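Local coordinates for mitochondrial antiviral signaling protein (MAVS) (PDB 4O9L), which probably relays antiviral innate immune signals by assembling into prion-like filaments through its caspase recruitment domain, at residues A[74-79]-A[90-95]. The protein carries 1 engineered substitution. Sequence-based numbering, arbitrary orientation.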
# COMPACT_ATOMS: atom_id res chain seq x y z
N SER A 74 -0.00 -6.63 -5.17
CA SER A 74 0.88 -6.81 -4.02
C SER A 74 0.15 -6.36 -2.74
O SER A 74 0.10 -7.10 -1.76
CB SER A 74 2.17 -6.01 -4.21
OG SER A 74 3.12 -6.33 -3.20
N LEU A 75 -0.42 -5.16 -2.77
CA LEU A 75 -1.15 -4.63 -1.61
C LEU A 75 -2.34 -5.49 -1.20
O LEU A 75 -2.55 -5.75 -0.02
CB LEU A 75 -1.62 -3.21 -1.88
CG LEU A 75 -2.48 -2.51 -0.82
CD1 LEU A 75 -1.71 -2.37 0.49
CD2 LEU A 75 -2.89 -1.13 -1.37
N ILE A 76 -3.12 -5.92 -2.18
CA ILE A 76 -4.28 -6.77 -1.91
C ILE A 76 -3.83 -8.04 -1.19
O ILE A 76 -4.39 -8.39 -0.15
CB ILE A 76 -5.04 -7.12 -3.20
CG1 ILE A 76 -5.80 -5.89 -3.70
CG2 ILE A 76 -6.01 -8.31 -2.98
CD1 ILE A 76 -6.23 -5.98 -5.14
N GLY A 77 -2.81 -8.70 -1.73
CA GLY A 77 -2.27 -9.90 -1.09
C GLY A 77 -1.78 -9.65 0.33
O GLY A 77 -2.00 -10.44 1.26
N ALA A 78 -1.09 -8.52 0.50
CA ALA A 78 -0.50 -8.18 1.79
C ALA A 78 -1.58 -7.83 2.82
O ALA A 78 -1.45 -8.17 4.00
CB ALA A 78 0.49 -7.04 1.63
N LEU A 79 -2.63 -7.15 2.37
CA LEU A 79 -3.74 -6.82 3.27
C LEU A 79 -4.39 -8.10 3.81
O LEU A 79 -4.67 -8.20 5.01
CB LEU A 79 -4.76 -5.91 2.58
CG LEU A 79 -4.25 -4.47 2.38
CD1 LEU A 79 -5.11 -3.69 1.36
CD2 LEU A 79 -4.20 -3.74 3.73
N GLU A 90 -12.11 -4.21 -0.83
CA GLU A 90 -12.54 -2.90 -1.31
C GLU A 90 -11.60 -2.37 -2.38
O GLU A 90 -12.04 -1.76 -3.37
CB GLU A 90 -12.69 -1.90 -0.15
CG GLU A 90 -13.91 -2.19 0.75
CD GLU A 90 -15.21 -2.30 -0.05
OE1 GLU A 90 -15.71 -1.26 -0.54
OE2 GLU A 90 -15.73 -3.43 -0.19
N VAL A 91 -10.30 -2.63 -2.20
CA VAL A 91 -9.28 -2.21 -3.16
C VAL A 91 -9.46 -2.95 -4.47
O VAL A 91 -9.41 -2.35 -5.54
CB VAL A 91 -7.84 -2.44 -2.60
CG1 VAL A 91 -6.78 -2.27 -3.71
CG2 VAL A 91 -7.54 -1.49 -1.46
N ALA A 92 -9.68 -4.27 -4.40
CA ALA A 92 -9.92 -5.05 -5.61
C ALA A 92 -11.17 -4.57 -6.35
O ALA A 92 -11.21 -4.55 -7.58
CB ALA A 92 -10.04 -6.52 -5.29
N ARG A 93 -12.22 -4.24 -5.60
CA ARG A 93 -13.46 -3.77 -6.21
C ARG A 93 -13.23 -2.47 -7.00
O ARG A 93 -13.72 -2.33 -8.12
CB ARG A 93 -14.54 -3.60 -5.14
CG ARG A 93 -15.92 -3.26 -5.66
CD ARG A 93 -16.77 -2.71 -4.52
NE ARG A 93 -15.94 -1.91 -3.62
CZ ARG A 93 -15.81 -0.58 -3.68
NH1 ARG A 93 -15.02 0.04 -2.82
NH2 ARG A 93 -16.48 0.12 -4.60
N ILE A 94 -12.47 -1.53 -6.43
CA ILE A 94 -12.16 -0.28 -7.14
C ILE A 94 -11.31 -0.55 -8.39
O ILE A 94 -11.60 -0.03 -9.47
CB ILE A 94 -11.44 0.74 -6.24
CG1 ILE A 94 -12.37 1.22 -5.12
CG2 ILE A 94 -10.95 1.93 -7.05
CD1 ILE A 94 -13.64 1.92 -5.63
N TYR A 95 -10.28 -1.38 -8.25
CA TYR A 95 -9.38 -1.70 -9.35
C TYR A 95 -10.13 -2.24 -10.56
O TYR A 95 -9.82 -1.90 -11.71
CB TYR A 95 -8.35 -2.72 -8.88
CG TYR A 95 -7.40 -3.17 -9.96
CD1 TYR A 95 -6.25 -2.46 -10.24
CD2 TYR A 95 -7.65 -4.33 -10.70
CE1 TYR A 95 -5.37 -2.87 -11.23
CE2 TYR A 95 -6.78 -4.75 -11.69
CZ TYR A 95 -5.64 -4.02 -11.94
OH TYR A 95 -4.77 -4.43 -12.92
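Ile76 faces Val91 where helical segments 74-79 and 90-95 run nearly antiparallel (158°), their axes 10.0 Å apart at closest approach. Ile76 is the main bridge. With chi1 at -73°, its CG1 branch swings away from the carbonyl carbon, and an extended chi2 (162°) carries CD1 out to the facing helix. Along this arm two neighbours are met in turn: Ile76 CG1 rests 3.8 Å from Val91 CG1, and the terminal Ile76 CD1 reaches the backbone itself, 3.8 Å from Ala92 CA, with Ala92 CB at 3.9 Å. Ala92 presents just a methyl here, which probably helps the isoleucine tip settle against the main chain. Val91 uses both branches: CG1 meets Ile76, whereas Val91 CG2 makes a longer contact with Leu79 CD1 at 4.3 Å, one turn along the first helix. Packing continues beyond this turn, with Ile76 and Leu79 both touching Ala88, while Phe22 and Thr11 cover Val91 and Ile30 lies against Leu75 and Leu79. The pair thus joins the last two helices, 71-81 and 85-96, of the helical bundle of this death-fold CARD. Charge stays off the interface: Glu90 OE1 and Arg93 NH1 form their salt bridge at 2.7 Å within the second helix. The touching surfaces are aliphatic carbon throughout, so across this turn the fit probably rests on apolar burial and van der Waals packing, with no directional bond between the segments.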